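Local coordinates for protein citrate synthase (Metallosphaera sedula, PDB 6ABW) that probably catalyses the condensation of acetyl-CoA with oxaloacetate and water to give citrate and CoA in the tricarboxylic acid cycle, at residues G106-A111 and S140-N145; S216-A221 and L352-H357; A223-P228 and M341-F346. All blocks are in the same frame, centred on the assembly; numbering follows the deposited sequence.

Overall arrangement
All three contacts join parts of helices in one largely helical subunit, and contact 3 also takes in a loop. None has a hydrogen bond between its two segments. Contacts 1 and 2 are fully buried and lie away from the active site and the acetyl-CoA pocket. Contact 3 is buried at its centre, but its loop runs out to the bound acetyl-CoA. Contacts 2 and 3 use the same pair of helices, 214-225 and 342-365, and meet where Leu225 touches Trp354. Contact 1 pairs helices 104-119 and 128-151 and packs against contact 3 through Met108 and Ser344. Their chemistry differs: methionine and small aliphatic side chains in contact 1, a methyl over an indole in contact 2, leucine against threonine and phenylalanine in contact 3. All three also touch the second subunit.

Contact 1 (G106-A111 and S140-N145); sequences GMMETA and STVVAN
Val142 is directed toward helix 104-119, and both of its methyls touch the single methyl of Ala111. Ala111 CB is 3.8 Å from Val142 CG1 and 4.0 Å from Val142 CG2. The CG1 branch does more of the work. It lies anti to the backbone N of Val142 (chi1 170°), which carries it in against helix 104-119. There Val142 CG1 also comes within 4.1 Å of Met108 CA, so it touches the backbone as well as side chains.

Met108 makes the second part of the contact. Its CB leaves the helix at a slant to the facing segment, but the chain then runs out toward Val143. The bend at chi3 (58°) turns the methyl end against one valine branch. Met108 CE is 3.7 Å from Val143 CG2, and Met108 SD is 3.8 Å from the same carbon. The methionine crosses both valines at a slant. Its root lies by Val142 and its end by Val143.

The axes of the two segments come within 9.9 Å, at 138° between their directions. No hydrogen bond links them. Asn145 turns back on its own helix: Asn145 ND2 bonds to Thr141 O at 2.8 Å, and also reaches Ala156 O.

Other helices close round the pair. Helix 342-365 packs on Met108 and Val143. Helix 89-97 packs on Ala111, and Phe168 of helix 164-173 covers Val143. Glu109, turned away from this contact, bonds to Ser216 of the second subunit.

Contact 2 (S216-A221 and L352-H357); sequences SCVVAA and LGWTAH
The hydroxyl of Thr355, whose methyl touches Val218, lies near two carbonyl oxygens of its own helix. Thr355 OG1 is 3.0 Å from Leu352 O, and Thr351 O is a second possible acceptor. Its one proton can serve either. Both lie on helix 342-365, so the polar side of Thr355 is spent at home and its carbon side faces helix 214-225. Thr355 CG2 lies 4.3 Å from Val218 CG2, a light contact.

Trp354 carries most of the contact. Its CG sits beside the backbone N and anti to the carbonyl carbon (chi1 -67°), and this brings one face of the indole against Ala221. The methyl of Ala221 sits over that face, near its centre. Ala221 CB is 3.6 Å from the centroid of the six-membered ring of Trp354, only 14° off the ring normal. This is a CH-pi contact. The nearest single atom is Trp354 CE2, 3.5 Å from Ala221 CB.

Val218 meets the same ring obliquely. Val218 CG1 is 4.0 Å from Trp354 CE3. The side chains of Val218 and Trp354 cross at about a right angle, and the directions of the two short segments differ by 126°. The small Ala221 lets the indole lie close to the opposing helix.

Trp354 NE1 has a weak hydrogen bond to Ser200, on helix 199-208. The polar edge of the indole is thus met from outside the pair, and no hydrogen bond spans the two segments. What holds them here is shape and dispersion: a methyl covers one face of the indole, with CH-pi and apolar contact across the pair.

Contact 3 (A223-P228 and M341-F346); sequences AALKGP and MFTSLF. With ACO (acetyl coenzyme *a), chain D.
Leu225 and Thr343 meet tip to tip and form the tight part of this contact. With Thr343 OG1 beside the backbone N (chi1 -67°), CG2 is turned to the leucine. Thr343 CG2 is 3.8 Å from Leu225 CG and from Leu225 CD2. The leucine also crosses Phe346 at a slant. Leu225 CD1 is 3.9 Å from Phe346 CE2, and Leu225 CD2 is 4.0 Å from Phe346 CD2. His230, Ala347 and Trp354 also touch the leucine. Thr343 OG1 is polar but held: it bonds to Glu235, to Gly232 N and to a glycerol, probably from the crystallisation liquor.

The open side lies at Phe346 and Lys226, both partly exposed, and at Pro228. Lys226 points away and makes a salt bridge to Asp213 of the second subunit. Further along, Gly227 and Pro228 are in a loop. Pro228 is exposed, and Pro228 O lies 3.5 Å from CH3 of the bound acetyl-CoA.

Phe346 stands edge-to-face with Tyr192. Its side chain is about 6 Å from that of Asp325, a predicted active-site residue. The contact thus borders the acetyl-CoA pocket, in keeping with the active-site cleft of the mainly helical citrate synthase fold.

Contact 1 (G106-A111 and S140-N145)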
loop_
_atom_site.group_PDB
_atom_site.type_symbol
_atom_site.label_atom_id
_atom_site.label_comp_id
_atom_site.label_asym_id
_atom_site.label_seq_id
_atom_site.Cartn_x
_atom_site.Cartn_y
_atom_site.Cartn_z
ATOM N N GLY A 106 -1.738 7.821 -8.541
ATOM C CA GLY A 106 -0.371 7.811 -8.035
ATOM C C GLY A 106 -0.038 9.078 -7.245
ATOM O O GLY A 106 0.621 9.040 -6.192
ATOM N N MET A 107 -0.494 10.211 -7.748
ATOM C CA MET A 107 -0.338 11.439 -7.004
ATOM C C MET A 107 -1.110 11.395 -5.673
ATOM O O MET A 107 -0.626 11.833 -4.625
ATOM C CB MET A 107 -0.795 12.602 -7.883
ATOM C CG MET A 107 0.020 12.716 -9.141
ATOM S SD MET A 107 -0.538 14.058 -10.242
ATOM C CE MET A 107 -0.245 15.393 -9.219
ATOM N N MET A 108 -2.332 10.869 -5.691
ATOM C CA MET A 108 -3.061 10.643 -4.466
ATOM C C MET A 108 -2.306 9.728 -3.506
ATOM O O MET A 108 -2.314 9.956 -2.318
ATOM C CB MET A 108 -4.449 10.032 -4.733
ATOM C CG MET A 108 -5.414 10.853 -5.520
ATOM S SD MET A 108 -7.030 9.975 -5.598
ATOM C CE MET A 108 -7.521 9.750 -4.009
ATOM N N GLU A 109 -1.746 8.633 -3.991
ATOM C CA GLU A 109 -1.005 7.681 -3.216
ATOM C C GLU A 109 0.143 8.399 -2.475
ATOM O O GLU A 109 0.345 8.186 -1.239
ATOM C CB GLU A 109 -0.490 6.558 -4.139
ATOM C CG GLU A 109 0.252 5.431 -3.497
ATOM C CD GLU A 109 1.159 4.681 -4.467
ATOM O OE1 GLU A 109 2.068 5.308 -5.067
ATOM O OE2 GLU A 109 1.078 3.469 -4.578
ATOM N N THR A 110 0.825 9.302 -3.164
ATOM C CA THR A 110 1.952 9.998 -2.606
ATOM C C THR A 110 1.491 10.966 -1.514
ATOM O O THR A 110 2.034 11.013 -0.416
ATOM C CB THR A 110 2.740 10.699 -3.703
ATOM O OG1 THR A 110 3.144 9.733 -4.675
ATOM C CG2 THR A 110 3.990 11.353 -3.142
ATOM N N ALA A 111 0.442 11.716 -1.814
ATOM C CA ALA A 111 -0.151 12.616 -0.839
ATOM C C ALA A 111 -0.685 11.923 0.395
ATOM O O ALA A 111 -0.419 12.333 1.494
ATOM C CB ALA A 111 -1.195 13.473 -1.504
ATOM N N SER A 140 -10.789 15.038 -0.033
ATOM C CA SER A 140 -11.301 16.161 -0.833
ATOM C C SER A 140 -10.189 17.151 -1.188
ATOM O O SER A 140 -9.993 17.518 -2.373
ATOM C CB SER A 140 -12.460 16.850 -0.056
ATOM O OG SER A 140 -12.932 17.932 -0.791
ATOM N N THR A 141 -9.423 17.554 -0.185
ATOM C CA THR A 141 -8.309 18.460 -0.420
ATOM C C THR A 141 -7.280 17.926 -1.398
ATOM O O THR A 141 -6.847 18.612 -2.308
ATOM C CB THR A 141 -7.665 18.765 0.913
ATOM O OG1 THR A 141 -8.666 19.325 1.800
ATOM C CG2 THR A 141 -6.514 19.775 0.759
ATOM N N VAL A 142 -6.918 16.658 -1.209
ATOM C CA VAL A 142 -5.982 15.974 -2.102
ATOM C C VAL A 142 -6.475 15.868 -3.521
ATOM O O VAL A 142 -5.756 16.267 -4.442
ATOM C CB VAL A 142 -5.628 14.591 -1.539
ATOM C CG1 VAL A 142 -4.861 13.759 -2.561
ATOM C CG2 VAL A 142 -4.801 14.820 -0.254
ATOM N N VAL A 143 -7.723 15.447 -3.735
ATOM C CA VAL A 143 -8.183 15.232 -5.093
ATOM C C VAL A 143 -8.326 16.564 -5.870
ATOM O O VAL A 143 -7.895 16.694 -7.023
ATOM C CB VAL A 143 -9.456 14.382 -5.105
ATOM C CG1 VAL A 143 -9.953 14.260 -6.518
ATOM C CG2 VAL A 143 -9.165 12.977 -4.577
ATOM N N ALA A 144 -8.784 17.594 -5.174
ATOM C CA ALA A 144 -8.958 18.901 -5.773
ATOM C C ALA A 144 -7.577 19.439 -6.223
ATOM O O ALA A 144 -7.441 19.977 -7.323
ATOM C CB ALA A 144 -9.630 19.844 -4.750
ATOM N N ASN A 145 -6.560 19.214 -5.410
ATOM C CA ASN A 145 -5.208 19.691 -5.681
ATOM C C ASN A 145 -4.447 18.886 -6.719
ATOM O O ASN A 145 -3.633 19.398 -7.450
ATOM C CB ASN A 145 -4.473 19.959 -4.390
ATOM C CG ASN A 145 -4.966 21.270 -3.774
ATOM O OD1 ASN A 145 -4.770 22.337 -4.362
ATOM N ND2 ASN A 145 -5.783 21.157 -2.719
#

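Contact 2 (S216-A221 and L352-H357)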
loop_
_atom_site.group_PDB
_atom_site.type_symbol
_atom_site.label_atom_id
_atom_site.label_comp_id
_atom_site.label_asym_id
_atom_site.label_seq_id
_atom_site.Cartn_x
_atom_site.Cartn_y
_atom_site.Cartn_z
ATOM N N SER A 216 -2.368 4.925 6.048
ATOM C CA SER A 216 -1.543 3.922 5.371
ATOM C C SER A 216 -2.418 2.800 4.804
ATOM O O SER A 216 -2.061 2.267 3.770
ATOM C CB SER A 216 -0.422 3.366 6.245
ATOM O OG SER A 216 0.671 4.282 6.133
ATOM N N CYS A 217 -3.538 2.490 5.463
ATOM C CA CYS A 217 -4.523 1.590 4.867
ATOM C C CYS A 217 -5.029 2.134 3.526
ATOM O O CYS A 217 -5.078 1.391 2.548
ATOM C CB CYS A 217 -5.659 1.274 5.842
ATOM S SG CYS A 217 -5.083 0.464 7.351
ATOM N N VAL A 218 -5.373 3.418 3.478
ATOM C CA VAL A 218 -5.746 4.056 2.213
ATOM C C VAL A 218 -4.581 4.087 1.206
ATOM O O VAL A 218 -4.807 3.908 0.014
ATOM C CB VAL A 218 -6.401 5.445 2.448
ATOM C CG1 VAL A 218 -6.692 6.140 1.154
ATOM C CG2 VAL A 218 -7.668 5.202 3.220
ATOM N N VAL A 219 -3.356 4.319 1.630
ATOM C CA VAL A 219 -2.191 4.255 0.728
ATOM C C VAL A 219 -2.148 2.898 0.014
ATOM O O VAL A 219 -1.994 2.845 -1.230
ATOM C CB VAL A 219 -0.857 4.518 1.453
ATOM C CG1 VAL A 219 0.357 4.216 0.614
ATOM C CG2 VAL A 219 -0.852 5.924 1.887
ATOM N N ALA A 220 -2.313 1.828 0.778
ATOM C CA ALA A 220 -2.280 0.512 0.166
ATOM C C ALA A 220 -3.453 0.281 -0.839
ATOM O O ALA A 220 -3.290 -0.313 -1.918
ATOM C CB ALA A 220 -2.309 -0.549 1.229
ATOM N N ALA A 221 -4.622 0.753 -0.464
ATOM C CA ALA A 221 -5.760 0.726 -1.354
ATOM C C ALA A 221 -5.519 1.424 -2.649
ATOM O O ALA A 221 -5.796 0.873 -3.747
ATOM C CB ALA A 221 -7.016 1.243 -0.652
ATOM N N LEU A 352 -14.603 6.283 1.838
ATOM C CA LEU A 352 -15.538 6.009 2.867
ATOM C C LEU A 352 -15.659 4.544 3.099
ATOM O O LEU A 352 -15.541 4.132 4.248
ATOM C CB LEU A 352 -16.893 6.596 2.563
ATOM C CG LEU A 352 -17.982 6.329 3.595
ATOM C CD1 LEU A 352 -17.539 6.836 4.962
ATOM C CD2 LEU A 352 -19.332 7.012 3.217
ATOM N N GLY A 353 -15.856 3.761 2.045
ATOM C CA GLY A 353 -15.901 2.300 2.167
ATOM C C GLY A 353 -14.608 1.675 2.669
ATOM O O GLY A 353 -14.645 0.809 3.543
ATOM N N TRP A 354 -13.452 2.165 2.203
ATOM C CA TRP A 354 -12.172 1.663 2.720
ATOM C C TRP A 354 -11.998 1.862 4.233
ATOM O O TRP A 354 -11.708 0.924 4.946
ATOM C CB TRP A 354 -10.992 2.312 1.967
ATOM C CG TRP A 354 -10.867 1.934 0.522
ATOM C CD1 TRP A 354 -11.237 0.769 -0.072
ATOM C CD2 TRP A 354 -10.270 2.739 -0.511
ATOM N NE1 TRP A 354 -10.918 0.809 -1.405
ATOM C CE2 TRP A 354 -10.293 1.996 -1.690
ATOM C CE3 TRP A 354 -9.679 3.995 -0.523
ATOM C CZ2 TRP A 354 -9.872 2.507 -2.881
ATOM C CZ3 TRP A 354 -9.232 4.487 -1.708
ATOM C CH2 TRP A 354 -9.310 3.753 -2.863
ATOM N N THR A 355 -12.262 3.051 4.703
ATOM C CA THR A 355 -12.087 3.371 6.100
ATOM C C THR A 355 -13.135 2.591 6.932
ATOM O O THR A 355 -12.813 1.997 7.999
ATOM C CB THR A 355 -12.203 4.834 6.409
ATOM O OG1 THR A 355 -13.464 5.395 5.980
ATOM C CG2 THR A 355 -11.056 5.655 5.885
ATOM N N ALA A 356 -14.375 2.508 6.418
ATOM C CA ALA A 356 -15.388 1.804 7.187
ATOM C C ALA A 356 -15.120 0.308 7.275
ATOM O O ALA A 356 -15.341 -0.332 8.366
ATOM C CB ALA A 356 -16.790 2.059 6.602
ATOM N N HIS A 357 -14.612 -0.291 6.205
ATOM C CA HIS A 357 -14.234 -1.717 6.233
ATOM C C HIS A 357 -13.070 -2.010 7.169
ATOM O O HIS A 357 -13.068 -3.021 7.856
ATOM C CB HIS A 357 -13.901 -2.266 4.858
ATOM C CG HIS A 357 -15.088 -2.682 4.065
ATOM N ND1 HIS A 357 -15.670 -3.913 4.227
ATOM C CD2 HIS A 357 -15.758 -2.083 3.046
ATOM C CE1 HIS A 357 -16.733 -4.008 3.430
ATOM N NE2 HIS A 357 -16.795 -2.915 2.690
#

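Contact 3 (A223-P228 and M341-F346)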
loop_
_atom_site.group_PDB
_atom_site.type_symbol
_atom_site.label_atom_id
_atom_site.label_comp_id
_atom_site.label_asym_id
_atom_site.label_seq_id
_atom_site.Cartn_x
_atom_site.Cartn_y
_atom_site.Cartn_z
ATOM N N ALA A 223 -2.515 2.128 -3.966
ATOM C CA ALA A 223 -1.491 1.346 -4.664
ATOM C C ALA A 223 -2.123 0.246 -5.513
ATOM O O ALA A 223 -1.758 0.051 -6.670
ATOM C CB ALA A 223 -0.490 0.715 -3.679
ATOM N N ALA A 224 -3.083 -0.470 -4.964
ATOM C CA ALA A 224 -3.794 -1.480 -5.726
ATOM C C ALA A 224 -4.722 -0.911 -6.826
ATOM O O ALA A 224 -4.757 -1.419 -7.965
ATOM C CB ALA A 224 -4.620 -2.350 -4.773
ATOM N N LEU A 225 -5.374 0.209 -6.549
ATOM C CA LEU A 225 -6.267 0.879 -7.493
ATOM C C LEU A 225 -5.490 1.411 -8.705
ATOM O O LEU A 225 -6.047 1.556 -9.783
ATOM C CB LEU A 225 -6.960 2.019 -6.731
ATOM C CG LEU A 225 -8.009 2.751 -7.580
ATOM C CD1 LEU A 225 -9.136 1.834 -8.069
ATOM C CD2 LEU A 225 -8.609 3.911 -6.840
ATOM N N LYS A 226 -4.197 1.707 -8.553
ATOM C CA LYS A 226 -3.427 2.192 -9.640
ATOM C C LYS A 226 -3.294 1.123 -10.763
ATOM O O LYS A 226 -3.101 1.507 -11.942
ATOM C CB LYS A 226 -2.044 2.655 -9.160
ATOM C CG LYS A 226 -1.375 3.580 -10.098
ATOM C CD LYS A 226 -0.028 3.980 -9.474
ATOM C CE LYS A 226 0.908 4.408 -10.558
ATOM N NZ LYS A 226 2.254 4.618 -10.009
ATOM N N GLY A 227 -3.431 -0.173 -10.427
ATOM C CA GLY A 227 -3.237 -1.247 -11.360
ATOM C C GLY A 227 -4.350 -1.300 -12.409
ATOM O O GLY A 227 -5.540 -1.187 -12.070
ATOM N N PRO A 228 -3.972 -1.567 -13.690
ATOM C CA PRO A 228 -5.000 -1.460 -14.740
ATOM C C PRO A 228 -5.988 -2.604 -14.780
ATOM O O PRO A 228 -6.987 -2.552 -15.537
ATOM C CB PRO A 228 -4.150 -1.334 -16.007
ATOM C CG PRO A 228 -2.856 -2.099 -15.682
ATOM C CD PRO A 228 -2.629 -1.755 -14.226
ATOM N N MET A 341 -9.055 12.231 -14.374
ATOM C CA MET A 341 -9.442 12.301 -12.994
ATOM C C MET A 341 -10.453 11.230 -12.641
ATOM O O MET A 341 -10.760 11.147 -11.456
ATOM C CB MET A 341 -10.080 13.659 -12.623
ATOM C CG MET A 341 -9.101 14.840 -12.598
ATOM S SD MET A 341 -7.714 14.635 -11.500
ATOM C CE MET A 341 -8.504 14.566 -9.913
ATOM N N PHE A 342 -11.012 10.433 -13.574
ATOM C CA PHE A 342 -12.187 9.673 -13.178
ATOM C C PHE A 342 -11.977 8.607 -12.065
ATOM O O PHE A 342 -12.792 8.483 -11.156
ATOM C CB PHE A 342 -12.858 9.039 -14.383
ATOM C CG PHE A 342 -13.434 9.991 -15.420
ATOM C CD1 PHE A 342 -13.556 11.322 -15.210
ATOM C CD2 PHE A 342 -13.909 9.436 -16.609
ATOM C CE1 PHE A 342 -14.100 12.134 -16.232
ATOM C CE2 PHE A 342 -14.461 10.194 -17.609
ATOM C CZ PHE A 342 -14.560 11.570 -17.413
ATOM N N THR A 343 -10.874 7.875 -12.145
ATOM C CA THR A 343 -10.588 6.894 -11.123
ATOM C C THR A 343 -10.269 7.575 -9.765
ATOM O O THR A 343 -10.548 6.998 -8.727
ATOM C CB THR A 343 -9.515 5.888 -11.586
ATOM O OG1 THR A 343 -10.113 5.123 -12.660
ATOM C CG2 THR A 343 -9.151 4.913 -10.469
ATOM N N SER A 344 -9.635 8.760 -9.784
ATOM C CA SER A 344 -9.396 9.540 -8.571
ATOM C C SER A 344 -10.700 9.983 -7.907
ATOM O O SER A 344 -10.795 10.026 -6.659
ATOM C CB SER A 344 -8.481 10.761 -8.859
ATOM O OG SER A 344 -7.191 10.303 -9.139
ATOM N N LEU A 345 -11.728 10.264 -8.721
ATOM C CA LEU A 345 -13.055 10.636 -8.220
ATOM C C LEU A 345 -13.760 9.450 -7.604
ATOM O O LEU A 345 -14.395 9.561 -6.559
ATOM C CB LEU A 345 -13.917 11.315 -9.288
ATOM C CG LEU A 345 -13.332 12.629 -9.765
ATOM C CD1 LEU A 345 -13.901 12.973 -11.154
ATOM C CD2 LEU A 345 -13.678 13.696 -8.729
ATOM N N PHE A 346 -13.622 8.293 -8.237
ATOM C CA PHE A 346 -13.994 7.037 -7.622
ATOM C C PHE A 346 -13.321 6.896 -6.246
ATOM O O PHE A 346 -13.985 6.544 -5.229
ATOM C CB PHE A 346 -13.636 5.828 -8.555
ATOM C CG PHE A 346 -13.695 4.489 -7.888
ATOM C CD1 PHE A 346 -14.889 3.757 -7.876
ATOM C CD2 PHE A 346 -12.612 3.979 -7.247
ATOM C CE1 PHE A 346 -14.944 2.519 -7.257
ATOM C CE2 PHE A 346 -12.664 2.761 -6.571
ATOM C CZ PHE A 346 -13.839 2.042 -6.553
HETATM N N1A ACO D . -19.878 -6.741 -23.849
HETATM C C2A ACO D . -20.267 -7.718 -24.747
HETATM N N3A ACO D . -20.441 -9.045 -24.389
HETATM C C4A ACO D . -20.221 -9.397 -23.100
HETATM C C5A ACO D . -19.815 -8.393 -22.090
HETATM C C6A ACO D . -19.665 -7.017 -22.555
HETATM N N6A ACO D . -19.257 -6.088 -21.664
HETATM N N7A ACO D . -19.645 -9.036 -20.911
HETATM C C8A ACO D . -19.920 -10.347 -21.118
HETATM N N9A ACO D . -20.248 -10.548 -22.415
HETATM C C1B ACO D . -20.654 -11.840 -23.041
HETATM C C2B ACO D . -19.641 -12.983 -22.856
HETATM O O2B ACO D . -18.593 -12.991 -23.826
HETATM C C3B ACO D . -20.558 -14.165 -23.012
HETATM O O3B ACO D . -20.705 -14.382 -24.426
HETATM P P3B ACO D . -21.026 -15.827 -25.118
HETATM O O7A ACO D . -20.451 -15.708 -26.517
HETATM O O8A ACO D . -22.548 -15.936 -25.091
HETATM O O9A ACO D . -20.279 -16.821 -24.235
HETATM C C4B ACO D . -21.882 -13.720 -22.374
HETATM O O4B ACO D . -21.906 -12.287 -22.441
HETATM C C5B ACO D . -22.035 -14.088 -20.920
HETATM O O5B ACO D . -20.931 -13.569 -20.178
HETATM P P1A ACO D . -20.925 -13.701 -18.568
HETATM O O1A ACO D . -20.425 -15.099 -18.290
HETATM O O2A ACO D . -22.278 -13.197 -18.044
HETATM O O3A ACO D . -19.838 -12.649 -17.987
HETATM P P2A ACO D . -18.231 -12.807 -18.109
HETATM O O4A ACO D . -17.644 -13.382 -16.847
HETATM O O5A ACO D . -17.849 -13.265 -19.486
HETATM O O6A ACO D . -17.889 -11.238 -17.939
HETATM C CBP ACO D . -17.506 -9.292 -16.619
HETATM C CCP ACO D . -18.455 -10.425 -16.904
HETATM C CDP ACO D . -17.952 -8.064 -15.857
HETATM C CEP ACO D . -16.004 -9.602 -16.710
HETATM C CAP ACO D . -17.634 -8.631 -18.089
HETATM O OAP ACO D . -18.974 -8.337 -18.526
HETATM C C9P ACO D . -16.843 -7.348 -18.363
HETATM O O9P ACO D . -15.682 -7.466 -18.740
HETATM N N8P ACO D . -17.451 -6.152 -18.156
HETATM C C7P ACO D . -16.705 -4.915 -18.107
HETATM C C6P ACO D . -16.135 -4.430 -19.420
HETATM C C5P ACO D . -15.296 -3.216 -19.039
HETATM O O5P ACO D . -15.798 -2.094 -19.046
HETATM N N4P ACO D . -13.992 -3.410 -18.735
HETATM C C3P ACO D . -13.060 -2.310 -18.456
HETATM C C2P ACO D . -12.617 -2.469 -17.018
HETATM S S1P ACO D . -10.942 -3.005 -16.999
HETATM C C ACO D . -10.437 -1.702 -16.114
HETATM O O ACO D . -10.267 -0.659 -16.717
HETATM C CH3 ACO D . -10.276 -1.893 -14.635
#